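Local coordinates for protein beta-xylanase (Caldicellulosiruptor kristjanssonii, PDB 7NWN) that probably binds plant cell-wall carbohydrate through a calcium-containing family 9 carbohydrate-binding module belonging to a multimodular xylanase-glucuronoyl esterase, at residues 92-101 / 144-154. Sequence-based numbering, arbitrary orientation.
Sequences DSVEIFLDEN and YRVEARIALSK. With CA (calcium ion), chain Q; CA (calcium ion), chain R; CA (calcium ion), chain S; EDO (1,2-ethanediol), chain J.
The carboxylate of E100 reaches across to the turn that follows strand 144-151 and accepts three hydrogen bonds there. E100 OE2 takes two backbone amides: S153 N at 2.6 Å, on the syn lone-pair side with the N-H bent at 139°, and K154 N at 2.9 Å, from well above the carboxylate plane. E100 OE1 accepts from S153 OG at 2.9 Å, also from above that plane. The side chain gets this far because CG stands anti to the backbone N (chi1 -166°) and the chain runs on extended. Replacing E100 by an alanine removes the carboxylate, and the S153 and K154 amides and the S153 hydroxyl would probably lose this acceptor, leaving the turn freer to shift. A water joins N101 OD1 to S153 OG beside this site.

From there inward the contact turns apolar. L98 CD2 meets L152 CD2 at 3.8 Å, the two side chains crossing nearly at right angles. I96 splits its branches: I96 CG2 presses on I150 CD1 at 3.5 Å, while CD1 rests near A148 CB. V94 CG2 packs on V146 CG2 at 3.9 Å. At the far end the Y144 hydroxyl comes up by the backbone of S93, and a water lies 2.6 Å from Y144 OH and within reach of D92, whose two carboxylate oxygens bind a calcium with D78, V80 and A171 and which also pairs with N82.

Strands 93-99 and 144-151 run the same way as facing layers of a beta-sandwich; their axes pass within 8.9 Å and cross at -28°. D99 and E147 each bind a further calcium ion. Strands 112-118 and 161-171 flank 93-99 in one sheet, strands 69-77 and 133-140 flank 144-151 in the other, and V117, F164 and V72 extend the core between them.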
loop_
_atom_site.group_PDB
_atom_site.type_symbol
_atom_site.label_atom_id
_atom_site.label_comp_id
_atom_site.label_asym_id
_atom_site.label_seq_id
_atom_site.Cartn_x
_atom_site.Cartn_y
_atom_site.Cartn_z
ATOM N N ASP A 92 -5.468 -13.720 3.914
ATOM C CA ASP A 92 -6.032 -12.545 3.273
ATOM C C ASP A 92 -5.285 -11.313 3.818
ATOM O O ASP A 92 -5.287 -11.099 5.013
ATOM C CB ASP A 92 -7.507 -12.422 3.622
ATOM C CG ASP A 92 -8.406 -13.318 2.774
ATOM O OD1 ASP A 92 -8.310 -13.277 1.536
ATOM O OD2 ASP A 92 -9.185 -14.049 3.355
ATOM N N SER A 93 -4.625 -10.563 2.938
ATOM C CA SER A 93 -3.608 -9.612 3.350
ATOM C C SER A 93 -3.371 -8.667 2.179
ATOM O O SER A 93 -3.783 -8.964 1.051
ATOM C CB SER A 93 -2.330 -10.321 3.816
ATOM O OG SER A 93 -1.830 -11.151 2.802
ATOM N N VAL A 94 -2.793 -7.502 2.475
ATOM C CA VAL A 94 -2.352 -6.618 1.412
ATOM C C VAL A 94 -0.828 -6.447 1.534
ATOM O O VAL A 94 -0.292 -6.549 2.615
ATOM C CB VAL A 94 -3.079 -5.253 1.407
ATOM C CG1 VAL A 94 -4.598 -5.371 1.347
ATOM C CG2 VAL A 94 -2.637 -4.372 2.529
ATOM N N GLU A 95 -0.140 -6.199 0.415
ATOM C CA GLU A 95 1.308 -6.003 0.457
ATOM C C GLU A 95 1.620 -4.696 -0.266
ATOM O O GLU A 95 0.948 -4.339 -1.245
ATOM C CB GLU A 95 1.989 -7.111 -0.339
ATOM C CG GLU A 95 1.772 -8.498 0.262
ATOM C CD GLU A 95 2.521 -9.628 -0.392
ATOM O OE1 GLU A 95 3.347 -9.364 -1.302
ATOM O OE2 GLU A 95 2.282 -10.780 -0.005
ATOM N N ILE A 96 2.619 -3.990 0.276
ATOM C CA ILE A 96 3.038 -2.683 -0.216
ATOM C C ILE A 96 4.537 -2.810 -0.477
ATOM O O ILE A 96 5.254 -3.279 0.385
ATOM C CB ILE A 96 2.710 -1.560 0.811
ATOM C CG1 ILE A 96 1.179 -1.443 0.975
ATOM C CG2 ILE A 96 3.277 -0.193 0.369
ATOM C CD1 ILE A 96 0.803 -0.834 2.316
ATOM N N PHE A 97 4.953 -2.395 -1.666
ATOM C CA PHE A 97 6.343 -2.416 -2.089
ATOM C C PHE A 97 6.761 -0.975 -2.386
ATOM O O PHE A 97 5.982 -0.252 -3.005
ATOM C CB PHE A 97 6.422 -3.204 -3.401
ATOM C CG PHE A 97 5.850 -4.616 -3.406
ATOM C CD1 PHE A 97 4.477 -4.836 -3.460
ATOM C CD2 PHE A 97 6.702 -5.721 -3.404
ATOM C CE1 PHE A 97 3.962 -6.125 -3.549
ATOM C CE2 PHE A 97 6.202 -7.022 -3.499
ATOM C CZ PHE A 97 4.830 -7.216 -3.571
ATOM N N LEU A 98 7.979 -0.590 -1.968
ATOM C CA LEU A 98 8.493 0.746 -2.251
ATOM C C LEU A 98 9.979 0.680 -2.649
ATOM O O LEU A 98 10.784 0.026 -1.973
ATOM C CB LEU A 98 8.318 1.621 -1.005
ATOM C CG LEU A 98 8.437 3.136 -1.235
ATOM C CD1 LEU A 98 7.289 3.667 -2.088
ATOM C CD2 LEU A 98 8.513 3.861 0.117
ATOM N N ASP A 99 10.316 1.360 -3.756
ATOM C CA ASP A 99 11.704 1.595 -4.162
ATOM C C ASP A 99 11.919 3.097 -3.962
ATOM O O ASP A 99 11.550 3.887 -4.838
ATOM C CB ASP A 99 11.886 1.158 -5.622
ATOM C CG ASP A 99 13.204 1.545 -6.345
ATOM O OD1 ASP A 99 14.191 1.980 -5.687
ATOM O OD2 ASP A 99 13.192 1.442 -7.588
ATOM N N GLU A 100 12.399 3.437 -2.762
ATOM C CA GLU A 100 12.369 4.809 -2.261
ATOM C C GLU A 100 13.342 5.684 -3.055
ATOM O O GLU A 100 13.008 6.819 -3.368
ATOM C CB GLU A 100 12.720 4.837 -0.770
ATOM C CG GLU A 100 12.380 6.152 -0.098
ATOM C CD GLU A 100 12.686 6.221 1.388
ATOM O OE1 GLU A 100 13.097 5.210 1.978
ATOM O OE2 GLU A 100 12.487 7.285 1.957
ATOM N N ASN A 101 14.526 5.152 -3.402
ATOM C CA ASN A 101 15.487 5.945 -4.173
ATOM C C ASN A 101 15.187 5.893 -5.667
ATOM O O ASN A 101 15.829 6.593 -6.420
ATOM C CB ASN A 101 16.946 5.537 -3.928
ATOM C CG ASN A 101 17.365 5.619 -2.471
ATOM O OD1 ASN A 101 16.828 6.394 -1.673
ATOM N ND2 ASN A 101 18.310 4.784 -2.084
ATOM N N TYR A 144 -12.667 -5.599 4.329
ATOM C CA TYR A 144 -11.845 -5.036 5.387
ATOM C C TYR A 144 -11.167 -3.820 4.787
ATOM O O TYR A 144 -11.157 -3.660 3.564
ATOM C CB TYR A 144 -10.839 -6.057 5.958
ATOM C CG TYR A 144 -9.803 -6.611 4.995
ATOM C CD1 TYR A 144 -10.085 -7.717 4.180
ATOM C CD2 TYR A 144 -8.497 -6.094 4.946
ATOM C CE1 TYR A 144 -9.143 -8.271 3.315
ATOM C CE2 TYR A 144 -7.534 -6.663 4.107
ATOM C CZ TYR A 144 -7.861 -7.735 3.276
ATOM O OH TYR A 144 -6.918 -8.274 2.441
ATOM N N ARG A 145 -10.619 -2.979 5.673
ATOM C CA ARG A 145 -9.899 -1.797 5.256
ATOM C C ARG A 145 -8.531 -1.864 5.945
ATOM O O ARG A 145 -8.473 -2.325 7.090
ATOM C CB ARG A 145 -10.669 -0.575 5.770
ATOM C CG ARG A 145 -9.973 0.743 5.468
ATOM C CD ARG A 145 -10.781 1.942 5.971
ATOM N NE ARG A 145 -12.068 2.037 5.289
ATOM C CZ ARG A 145 -13.226 2.160 5.918
ATOM N NH1 ARG A 145 -13.240 2.265 7.247
ATOM N NH2 ARG A 145 -14.345 2.178 5.186
ATOM N N VAL A 146 -7.480 -1.373 5.250
ATOM C CA VAL A 146 -6.137 -1.236 5.795
ATOM C C VAL A 146 -5.810 0.243 5.664
ATOM O O VAL A 146 -6.106 0.819 4.626
ATOM C CB VAL A 146 -5.115 -2.076 5.010
ATOM C CG1 VAL A 146 -3.687 -1.775 5.480
ATOM C CG2 VAL A 146 -5.465 -3.581 5.161
ATOM N N GLU A 147 -5.310 0.837 6.751
ATOM C CA GLU A 147 -4.762 2.182 6.669
ATOM C C GLU A 147 -3.326 2.114 7.188
ATOM O O GLU A 147 -3.133 1.663 8.298
ATOM C CB GLU A 147 -5.606 3.109 7.533
ATOM C CG GLU A 147 -5.290 4.603 7.268
ATOM C CD GLU A 147 -6.307 5.540 7.905
ATOM O OE1 GLU A 147 -6.890 5.168 8.958
ATOM O OE2 GLU A 147 -6.559 6.624 7.327
ATOM N N ALA A 148 -2.362 2.546 6.366
ATOM C CA ALA A 148 -0.943 2.250 6.590
ATOM C C ALA A 148 -0.114 3.530 6.434
ATOM O O ALA A 148 -0.386 4.368 5.558
ATOM C CB ALA A 148 -0.474 1.185 5.613
ATOM N N ARG A 149 0.930 3.613 7.260
ATOM C CA ARG A 149 1.913 4.678 7.142
ATOM C C ARG A 149 3.291 4.021 7.009
ATOM O O ARG A 149 3.608 3.126 7.802
ATOM C CB ARG A 149 1.858 5.546 8.401
ATOM C CG ARG A 149 2.833 6.726 8.383
ATOM C CD ARG A 149 2.844 7.508 9.717
ATOM N NE ARG A 149 3.567 8.800 9.641
ATOM C CZ ARG A 149 4.828 8.905 10.061
ATOM N NH1 ARG A 149 5.462 7.842 10.564
ATOM N NH2 ARG A 149 5.416 10.085 10.045
ATOM N N ILE A 150 4.073 4.477 6.011
ATOM C CA ILE A 150 5.475 4.099 5.879
ATOM C C ILE A 150 6.363 5.354 6.025
ATOM O O ILE A 150 6.260 6.260 5.226
ATOM C CB ILE A 150 5.689 3.414 4.524
ATOM C CG1 ILE A 150 4.941 2.083 4.431
ATOM C CG2 ILE A 150 7.188 3.260 4.289
ATOM C CD1 ILE A 150 4.732 1.617 3.008
ATOM N N ALA A 151 7.149 5.407 7.093
ATOM C CA ALA A 151 8.084 6.495 7.365
ATOM C C ALA A 151 9.169 6.469 6.268
ATOM O O ALA A 151 9.698 5.403 5.948
ATOM C CB ALA A 151 8.660 6.221 8.739
ATOM N N LEU A 152 9.392 7.611 5.603
ATOM C CA LEU A 152 10.348 7.763 4.514
ATOM C C LEU A 152 11.692 8.218 5.084
ATOM O O LEU A 152 11.730 8.948 6.080
ATOM C CB LEU A 152 9.780 8.812 3.560
ATOM C CG LEU A 152 8.522 8.330 2.839
ATOM C CD1 LEU A 152 7.837 9.481 2.088
ATOM C CD2 LEU A 152 8.888 7.174 1.897
ATOM N N SER A 153 12.792 7.747 4.499
ATOM C CA SER A 153 14.103 8.099 5.038
ATOM C C SER A 153 14.657 9.267 4.234
ATOM O O SER A 153 15.376 10.083 4.776
ATOM C CB SER A 153 15.099 6.951 5.010
ATOM O OG SER A 153 15.064 6.369 3.716
ATOM N N LYS A 154 14.394 9.277 2.930
ATOM C CA LYS A 154 14.718 10.408 2.078
ATOM C C LYS A 154 13.609 11.448 2.245
ATOM O O LYS A 154 12.434 11.088 2.259
ATOM C CB LYS A 154 14.834 9.907 0.634
ATOM C CG LYS A 154 14.311 10.866 -0.435
ATOM C CD LYS A 154 14.445 10.381 -1.869
ATOM C CE LYS A 154 15.867 9.986 -2.217
ATOM N NZ LYS A 154 16.180 10.244 -3.642
HETATM CA CA CA Q . -10.638 -14.320 1.249
HETATM CA CA CA R . -7.890 7.461 9.192
HETATM CA CA CA S . 15.706 1.149 -4.399
HETATM C C1 EDO J . 12.067 13.218 7.757
HETATM O O1 EDO J . 11.768 13.832 6.512
HETATM C C2 EDO J . 12.682 11.881 7.605
HETATM O O2 EDO J . 14.091 11.934 7.426
HETATM O O HOH W 1 -7.706 -10.209 0.865
HETATM O O HOH W 2 13.342 8.848 -5.021
HETATM O O HOH W 3 16.850 6.544 1.093
HETATM O O HOH W 4 -12.229 -15.518 -0.406
HETATM O O HOH W 5 -9.333 8.967 10.477
HETATM O O HOH W 6 15.762 -0.597 -6.199
#